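Local coordinates for protein endo-beta-1,4-glucanase (Streptomyces sp., PDB 1OA4) that probably cleaves internal beta-1,4-glucosidic bonds of cellulose, as an endoglucanase of glycoside hydrolase family 12, at residues Q2-C5 / T10-I13; Y17-N22 / Q30-T35; V60-H65 / T73-R78. All blocks are in the same frame, centred on the assembly; numbering follows the deposited sequence.

In the fold
The three contacts follow one another along the chain and lie in the two-sheet, beta-jelly-roll fold of family 12. Contacts 1 and 2 bridge the same pair of sheets: strands 2-4 and 30-34 are neighbours in one, strands 10-13 and 17-20 in the other. Their centres are about 5 Å apart, and the disulfide joining C5 SG to C31 SG, 2.0 Å long, ties them together. Contact 3 is centred about 17 Å from contact 2 and about 19 Å from contact 1. It is reached through strand 59-61, which pairs with 17-20; V18 O and Y61 N, 2.8 Å apart, probably share a hydrogen bond.

Contact 1 of 3, residues Q2-C5 / T10-I13; sequences QQIC and TTTI
Strands 2-4 and 10-13 run roughly antiparallel, their axes at 146° and 8.6 Å apart at closest approach, with I4 opposite T10 at a CA-CA distance of 7.2 Å. That spacing is too wide for backbone pairing, and the contact is made mainly by side chains, with the backbone of T10 taking part: Q2, I4 and T11 each send the bond to CB toward the other strand. The polar part is a single hydrogen bond, donated by the hydroxyl of T11 to the amide oxygen of Q2, with OG1 and OE1 2.9 Å apart. The donor lies somewhat off the carbonyl plane of Q2, tilted by 22°. The Q2 side chain is fully extended, which carries its amide across to T11; the two side chains pass each other in opposite directions. The geometry is that of facing sheets in a beta-sandwich, here the jelly roll of family 12: strand 2-4 is an edge strand of one sheet and pairs with 30-34, whereas 10-13 pairs with 17-20 in the other. The apolar part belongs to I4, which touches through its terminal methyl CD1. This methyl lies 3.8 Å from the carbonyl carbon C of T10 and equally far from CG2 of T11. The hydroxyl of T11 stands anti to the backbone N (chi1 -170°), and this rotation presents OG1 to Q2 while CG2 faces I4, one threonine thus serving both halves of the contact. T10 directs its own CB away, its hydroxyl hydrogen-bonding N68. On the adjacent strand 30-34, I32 and V34 touch I4, and V34 also touches T11.

Contact 2 of 3, residues Y17-N22 / Q30-T35; sequences YVVQNN and QCINVT
N21 and Q30 form the polar end of this contact, held by two hydrogen bonds in which N21 both accepts and donates. Q30 NE2 gives an essentially straight bond to N21 OD1, 2.8 Å long with an N-H...O angle of 179°. The acceptor lies in the plane of the Q30 amide, but the donor stands above the N21 carbonyl plane, in keeping with amide planes turned 62° from each other. In return N21 ND2 donates to the backbone oxygen Q30 O at 3.0 Å, again from above the carbonyl plane. N21 turns its amide away from its own backbone N, which brings OD1 and ND2 to Q30. N21 ND2 also donates to the carbonyl of D6, giving this nitrogen two acceptors, while Q30 OE1, the other polar atom of the Q30 amide, bonds S56; both buried amides are thereby fixed in orientation.

Apolar contacts take over along the strands. V19 CG1 rests 3.8 Å from I32 CD1 and also 3.8 Å from V34 CG2, V19 and V34 meeting tip to tip while I32 crosses at a slant. I32 CG2 packs 3.7 Å from N21 OD1. F39 touches both V19 and I32, and I13 touches V19 and V34, widening the apolar layer.

The strands, 17-20 and 30-34, run at 148° with axes 9.0 Å apart, a face-to-face packing of strands from two sheets, as in the beta-sandwich of the jelly-roll fold of family 12.

Contact 3 of 3, residues V60-H65 / T73-R78; sequences VYDGCH and TTLPMR
T73, L75 and D62 carry this contact, at the corner the chain turns at D62 and G63, after strand 59-61. T73 donates its hydroxyl to the carboxylate of D62, with OG1 and OD1 2.8 Å apart. The hydroxyl meets this oxygen from above the carboxylate plane, 44° out of it. D62 extends with CG anti to its backbone N (chi1 178°), the rotation that takes OD1 to the threonine. The same T73 oxygen accepts from the backbone N of L75, 3.1 Å away at an N-H...O angle of 166°, which makes an ST turn of residues 73-75 and shapes the loop ahead of the cis peptide bond preceding P76. The D62 carboxylate has several further partners: R16 forms a salt bridge with OD1, S218 hydrogen-bonds OD2, and a water donates to OD2 at 2.7 Å while accepting from the backbone N of T74. The nearby arginine would probably stabilise the charged carboxylate. In the jelly-roll fold this joins the bend after a strand of the larger sheet, 59-61, to the loop leading into strand 77-78, both strands pairing with 194-204. L75 supplies the apolar half. Its CB and CD1 both lie 3.9 Å from G63 CA; a CB on G63 would press against L75 CD1 and against the carbonyl O of D62, and the lack of a side chain lets the leucine come this close. L195 and V220 also touch L75, and C64, whose SG is 4.2 Å from L75 O, is held by its disulfide to C69.

Contact 1 of 3, residues Q2-C5 / T10-I13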
loop_
_atom_site.group_PDB
_atom_site.type_symbol
_atom_site.label_atom_id
_atom_site.label_comp_id
_atom_site.label_asym_id
_atom_site.label_seq_id
_atom_site.Cartn_x
_atom_site.Cartn_y
_atom_site.Cartn_z
ATOM N N GLN A 2 -2.882 20.743 -3.978
ATOM C CA GLN A 2 -4.209 20.393 -4.406
ATOM C C GLN A 2 -4.944 19.623 -3.332
ATOM O O GLN A 2 -4.468 18.573 -2.889
ATOM C CB GLN A 2 -4.091 19.490 -5.639
ATOM C CG GLN A 2 -5.399 19.184 -6.294
ATOM C CD GLN A 2 -5.253 18.250 -7.480
ATOM O OE1 GLN A 2 -4.146 18.045 -7.991
ATOM N NE2 GLN A 2 -6.374 17.683 -7.923
ATOM N N GLN A 3 -6.103 20.133 -2.932
ATOM C CA GLN A 3 -6.935 19.420 -2.000
ATOM C C GLN A 3 -7.888 18.481 -2.752
ATOM O O GLN A 3 -8.575 18.902 -3.678
ATOM C CB GLN A 3 -7.750 20.379 -1.143
ATOM C CG GLN A 3 -8.633 19.652 -0.160
ATOM C CD GLN A 3 -9.683 20.551 0.482
ATOM O OE1 GLN A 3 -10.617 21.046 -0.184
ATOM N NE2 GLN A 3 -9.541 20.755 1.771
ATOM N N ILE A 4 -7.924 17.221 -2.315
ATOM C CA ILE A 4 -8.810 16.210 -2.881
ATOM C C ILE A 4 -9.653 15.625 -1.768
ATOM O O ILE A 4 -9.108 15.062 -0.807
ATOM C CB ILE A 4 -8.009 15.080 -3.532
ATOM C CG1 ILE A 4 -7.158 15.631 -4.679
ATOM C CG2 ILE A 4 -8.940 14.039 -4.047
ATOM C CD1 ILE A 4 -6.275 14.612 -5.398
ATOM N N CYS A 5 -10.969 15.778 -1.890
ATOM C CA CYS A 5 -11.900 15.219 -0.921
ATOM C C CYS A 5 -12.835 14.175 -1.539
ATOM O O CYS A 5 -13.375 13.353 -0.824
ATOM C CB CYS A 5 -12.764 16.302 -0.287
ATOM S SG CYS A 5 -11.842 17.598 0.590
ATOM N N THR A 10 -8.209 11.554 -7.601
ATOM C CA THR A 10 -6.797 11.295 -7.799
ATOM C C THR A 10 -6.139 12.450 -8.514
ATOM O O THR A 10 -6.814 13.318 -9.082
ATOM C CB THR A 10 -6.544 10.067 -8.669
ATOM O OG1 THR A 10 -6.997 10.303 -10.016
ATOM C CG2 THR A 10 -7.313 8.852 -8.172
ATOM N N THR A 11 -4.810 12.413 -8.485
ATOM C CA THR A 11 -3.987 13.337 -9.255
ATOM C C THR A 11 -2.621 12.652 -9.438
ATOM O O THR A 11 -2.485 11.474 -9.126
ATOM C CB THR A 11 -3.860 14.671 -8.520
ATOM O OG1 THR A 11 -3.244 15.650 -9.379
ATOM C CG2 THR A 11 -2.944 14.548 -7.298
ATOM N N THR A 12 -1.624 13.355 -9.965
ATOM C CA THR A 12 -0.285 12.793 -10.042
ATOM C C THR A 12 0.720 13.727 -9.399
ATOM O O THR A 12 0.461 14.921 -9.264
ATOM C CB THR A 12 0.165 12.554 -11.474
ATOM O OG1 THR A 12 0.275 13.808 -12.161
ATOM C CG2 THR A 12 -0.877 11.752 -12.222
ATOM N N ILE A 13 1.845 13.156 -8.986
ATOM C CA ILE A 13 3.009 13.937 -8.572
ATOM C C ILE A 13 4.209 13.535 -9.429
ATOM O O ILE A 13 4.321 12.390 -9.856
ATOM C CB ILE A 13 3.318 13.764 -7.102
ATOM C CG1 ILE A 13 3.619 12.304 -6.774
ATOM C CG2 ILE A 13 2.165 14.336 -6.326
ATOM C CD1 ILE A 13 4.175 12.082 -5.389
#

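Contact 2 of 3, residues Y17-N22 / Q30-T35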
loop_
_atom_site.group_PDB
_atom_site.type_symbol
_atom_site.label_atom_id
_atom_site.label_comp_id
_atom_site.label_asym_id
_atom_site.label_seq_id
_atom_site.Cartn_x
_atom_site.Cartn_y
_atom_site.Cartn_z
ATOM N N TYR A 17 3.785 9.449 -10.531
ATOM C CA TYR A 17 3.040 8.596 -9.589
ATOM C C TYR A 17 1.640 9.143 -9.369
ATOM O O TYR A 17 1.408 10.343 -9.405
ATOM C CB TYR A 17 3.767 8.490 -8.227
ATOM C CG TYR A 17 5.223 8.075 -8.336
ATOM C CD1 TYR A 17 5.592 6.822 -8.783
ATOM C CD2 TYR A 17 6.242 8.959 -7.992
ATOM C CE1 TYR A 17 6.940 6.465 -8.905
ATOM C CE2 TYR A 17 7.561 8.610 -8.095
ATOM C CZ TYR A 17 7.923 7.371 -8.543
ATOM O OH TYR A 17 9.265 7.037 -8.650
ATOM N N VAL A 18 0.699 8.232 -9.154
ATOM C CA VAL A 18 -0.677 8.591 -8.877
ATOM C C VAL A 18 -0.860 8.721 -7.367
ATOM O O VAL A 18 -0.321 7.904 -6.608
ATOM C CB VAL A 18 -1.646 7.509 -9.381
ATOM C CG1 VAL A 18 -3.082 7.873 -9.042
ATOM C CG2 VAL A 18 -1.451 7.275 -10.864
ATOM N N VAL A 19 -1.567 9.766 -6.947
ATOM C CA VAL A 19 -1.950 9.946 -5.559
ATOM C C VAL A 19 -3.481 9.841 -5.535
ATOM O O VAL A 19 -4.169 10.477 -6.356
ATOM C CB VAL A 19 -1.479 11.289 -4.970
ATOM C CG1 VAL A 19 -1.937 11.419 -3.537
ATOM C CG2 VAL A 19 0.060 11.420 -5.066
ATOM N N GLN A 20 -4.003 9.029 -4.615
ATOM C CA GLN A 20 -5.425 8.745 -4.548
ATOM C C GLN A 20 -5.977 8.893 -3.132
ATOM O O GLN A 20 -5.342 8.495 -2.165
ATOM C CB GLN A 20 -5.690 7.321 -5.063
ATOM C CG GLN A 20 -4.933 6.210 -4.336
ATOM C CD GLN A 20 -5.285 4.799 -4.816
ATOM O OE1 GLN A 20 -6.192 4.603 -5.648
ATOM N NE2 GLN A 20 -4.548 3.813 -4.303
ATOM N N ASN A 21 -7.143 9.509 -3.020
ATOM C CA ASN A 21 -7.830 9.664 -1.748
ATOM C C ASN A 21 -8.311 8.286 -1.329
ATOM O O ASN A 21 -8.224 7.925 -0.161
ATOM C CB ASN A 21 -9.012 10.618 -1.909
ATOM C CG ASN A 21 -9.556 11.127 -0.581
ATOM O OD1 ASN A 21 -8.842 11.160 0.430
ATOM N ND2 ASN A 21 -10.813 11.567 -0.590
ATOM N N ASN A 22 -8.812 7.519 -2.293
ATOM C CA ASN A 22 -9.211 6.124 -2.086
ATOM C C ASN A 22 -10.008 5.866 -0.807
ATOM O O ASN A 22 -9.618 5.026 0.008
ATOM C CB ASN A 22 -7.961 5.248 -2.182
ATOM C CG ASN A 22 -8.276 3.795 -2.347
ATOM O OD1 ASN A 22 -9.375 3.425 -2.792
ATOM N ND2 ASN A 22 -7.333 2.948 -1.980
ATOM N N GLN A 30 -13.254 12.556 4.004
ATOM C CA GLN A 30 -11.799 12.492 4.072
ATOM C C GLN A 30 -11.225 13.324 2.956
ATOM O O GLN A 30 -11.665 13.225 1.806
ATOM C CB GLN A 30 -11.290 11.068 3.898
ATOM C CG GLN A 30 -9.772 10.939 3.933
ATOM C CD GLN A 30 -9.312 9.517 3.705
ATOM O OE1 GLN A 30 -9.355 8.697 4.632
ATOM N NE2 GLN A 30 -8.882 9.205 2.476
ATOM N N CYS A 31 -10.215 14.122 3.292
ATOM C CA CYS A 31 -9.489 14.908 2.303
ATOM C C CYS A 31 -7.997 14.750 2.440
ATOM O O CYS A 31 -7.520 14.550 3.541
ATOM C CB CYS A 31 -9.763 16.391 2.484
ATOM S SG CYS A 31 -11.479 16.891 2.451
ATOM N N ILE A 32 -7.273 14.824 1.323
ATOM C CA ILE A 32 -5.814 14.868 1.343
ATOM C C ILE A 32 -5.386 16.130 0.633
ATOM O O ILE A 32 -6.123 16.640 -0.202
ATOM C CB ILE A 32 -5.180 13.648 0.696
ATOM C CG1 ILE A 32 -5.640 13.457 -0.749
ATOM C CG2 ILE A 32 -5.566 12.429 1.480
ATOM C CD1 ILE A 32 -4.921 12.351 -1.458
ATOM N N ASN A 33 -4.233 16.657 1.027
ATOM C CA ASN A 33 -3.643 17.816 0.364
ATOM C C ASN A 33 -2.382 17.282 -0.305
ATOM O O ASN A 33 -1.457 16.840 0.389
ATOM C CB ASN A 33 -3.295 18.905 1.399
ATOM C CG ASN A 33 -2.894 20.225 0.760
ATOM O OD1 ASN A 33 -3.351 20.558 -0.335
ATOM N ND2 ASN A 33 -2.036 20.984 1.440
ATOM N N VAL A 34 -2.351 17.308 -1.630
ATOM C CA VAL A 34 -1.232 16.791 -2.425
ATOM C C VAL A 34 -0.238 17.890 -2.809
ATOM O O VAL A 34 -0.616 18.892 -3.412
ATOM C CB VAL A 34 -1.764 16.099 -3.680
ATOM C CG1 VAL A 34 -0.633 15.389 -4.446
ATOM C CG2 VAL A 34 -2.868 15.126 -3.283
ATOM N N THR A 35 1.024 17.703 -2.425
ATOM C CA THR A 35 2.095 18.654 -2.741
ATOM C C THR A 35 2.886 18.113 -3.930
ATOM O O THR A 35 2.449 17.195 -4.605
ATOM C CB THR A 35 3.055 18.824 -1.552
ATOM O OG1 THR A 35 3.822 17.629 -1.387
ATOM C CG2 THR A 35 2.353 18.936 -0.258
#

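Contact 3 of 3, residues V60-H65 / T73-R78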
loop_
_atom_site.group_PDB
_atom_site.type_symbol
_atom_site.label_atom_id
_atom_site.label_comp_id
_atom_site.label_asym_id
_atom_site.label_seq_id
_atom_site.Cartn_x
_atom_site.Cartn_y
_atom_site.Cartn_z
ATOM N N VAL A 60 -0.024 6.705 -2.557
ATOM C CA VAL A 60 0.658 7.095 -3.782
ATOM C C VAL A 60 1.139 5.796 -4.404
ATOM O O VAL A 60 1.492 4.861 -3.683
ATOM C CB VAL A 60 1.773 8.114 -3.478
ATOM C CG1 VAL A 60 2.701 7.647 -2.358
ATOM C CG2 VAL A 60 2.572 8.425 -4.709
ATOM N N TYR A 61 1.132 5.698 -5.732
ATOM C CA TYR A 61 1.531 4.438 -6.362
ATOM C C TYR A 61 2.120 4.533 -7.762
ATOM O O TYR A 61 1.974 5.550 -8.459
ATOM C CB TYR A 61 0.338 3.458 -6.396
ATOM C CG TYR A 61 -0.843 3.787 -7.307
ATOM C CD1 TYR A 61 -0.831 3.426 -8.656
ATOM C CD2 TYR A 61 -1.995 4.380 -6.805
ATOM C CE1 TYR A 61 -1.918 3.682 -9.488
ATOM C CE2 TYR A 61 -3.099 4.625 -7.623
ATOM C CZ TYR A 61 -3.041 4.291 -8.966
ATOM O OH TYR A 61 -4.131 4.554 -9.762
ATOM N N ASP A 62 2.767 3.429 -8.130
ATOM C CA ASP A 62 3.296 3.166 -9.459
ATOM C C ASP A 62 2.455 1.995 -9.958
ATOM O O ASP A 62 1.926 1.219 -9.154
ATOM C CB ASP A 62 4.777 2.813 -9.342
ATOM C CG ASP A 62 5.433 2.467 -10.669
ATOM O OD1 ASP A 62 4.956 2.894 -11.742
ATOM O OD2 ASP A 62 6.462 1.760 -10.714
ATOM N N GLY A 63 2.311 1.870 -11.257
ATOM C CA GLY A 63 1.509 0.808 -11.835
ATOM C C GLY A 63 0.089 1.237 -12.101
ATOM O O GLY A 63 -0.199 2.414 -12.246
ATOM N N CYS A 64 -0.793 0.247 -12.206
ATOM C CA CYS A 64 -2.191 0.471 -12.514
ATOM C C CYS A 64 -3.129 -0.065 -11.439
ATOM O O CYS A 64 -3.006 -1.222 -11.002
ATOM C CB CYS A 64 -2.542 -0.265 -13.801
ATOM S SG CYS A 64 -1.654 0.240 -15.259
ATOM N N HIS A 65 -4.093 0.762 -11.073
ATOM C CA HIS A 65 -5.081 0.423 -10.046
ATOM C C HIS A 65 -6.431 0.857 -10.591
ATOM O O HIS A 65 -6.665 2.038 -10.804
ATOM C CB HIS A 65 -4.748 1.156 -8.739
ATOM C CG HIS A 65 -5.687 0.840 -7.610
ATOM N ND1 HIS A 65 -5.680 -0.374 -6.959
ATOM C CD2 HIS A 65 -6.571 1.620 -6.940
ATOM C CE1 HIS A 65 -6.597 -0.365 -6.007
ATOM N NE2 HIS A 65 -7.147 0.838 -5.965
ATOM N N THR A 73 4.774 4.044 -16.317
ATOM C CA THR A 73 5.017 2.882 -15.504
ATOM C C THR A 73 5.410 1.734 -16.417
ATOM O O THR A 73 4.982 1.690 -17.580
ATOM C CB THR A 73 3.737 2.472 -14.717
ATOM O OG1 THR A 73 4.040 1.353 -13.883
ATOM C CG2 THR A 73 2.576 2.055 -15.653
ATOM N N THR A 74 6.217 0.808 -15.904
ATOM C CA THR A 74 6.531 -0.418 -16.639
ATOM C C THR A 74 5.677 -1.604 -16.196
ATOM O O THR A 74 5.932 -2.747 -16.603
ATOM C CB THR A 74 8.005 -0.776 -16.486
ATOM O OG1 THR A 74 8.333 -0.900 -15.091
ATOM C CG2 THR A 74 8.879 0.352 -17.018
ATOM N N LEU A 75 4.703 -1.351 -15.319
ATOM C CA LEU A 75 3.798 -2.394 -14.851
ATOM C C LEU A 75 2.539 -2.356 -15.718
ATOM O O LEU A 75 2.148 -1.296 -16.189
ATOM C CB LEU A 75 3.432 -2.161 -13.387
ATOM C CG LEU A 75 4.618 -2.260 -12.402
ATOM C CD1 LEU A 75 4.183 -1.934 -10.977
ATOM C CD2 LEU A 75 5.349 -3.583 -12.423
ATOM N N PRO A 76 1.855 -3.482 -15.884
ATOM C CA PRO A 76 2.211 -4.773 -15.297
ATOM C C PRO A 76 3.418 -5.473 -15.938
ATOM O O PRO A 76 3.680 -5.327 -17.132
ATOM C CB PRO A 76 0.933 -5.597 -15.523
ATOM C CG PRO A 76 0.391 -5.020 -16.760
ATOM C CD PRO A 76 0.573 -3.535 -16.596
ATOM N N MET A 77 4.155 -6.226 -15.130
ATOM C CA MET A 77 5.316 -6.959 -15.607
ATOM C C MET A 77 5.345 -8.349 -14.996
ATOM O O MET A 77 5.070 -8.518 -13.805
ATOM C CB MET A 77 6.601 -6.226 -15.228
ATOM C CG MET A 77 7.851 -6.771 -15.905
ATOM S SD MET A 77 9.327 -5.866 -15.367
ATOM C CE MET A 77 8.983 -4.329 -15.988
ATOM N N ARG A 78 5.690 -9.350 -15.805
ATOM C CA ARG A 78 5.807 -10.710 -15.310
ATOM C C ARG A 78 6.885 -10.768 -14.231
ATOM O O ARG A 78 7.994 -10.244 -14.409
ATOM C CB ARG A 78 6.182 -11.673 -16.442
ATOM C CG ARG A 78 5.845 -13.107 -16.133
ATOM C CD ARG A 78 6.274 -14.115 -17.205
ATOM N NE ARG A 78 5.592 -14.016 -18.502
ATOM C CZ ARG A 78 4.381 -14.500 -18.803
ATOM N NH1 ARG A 78 3.616 -15.092 -17.891
ATOM N NH2 ARG A 78 3.922 -14.364 -20.047
HETATM O O HOH W 1 7.225 1.067 -13.189
#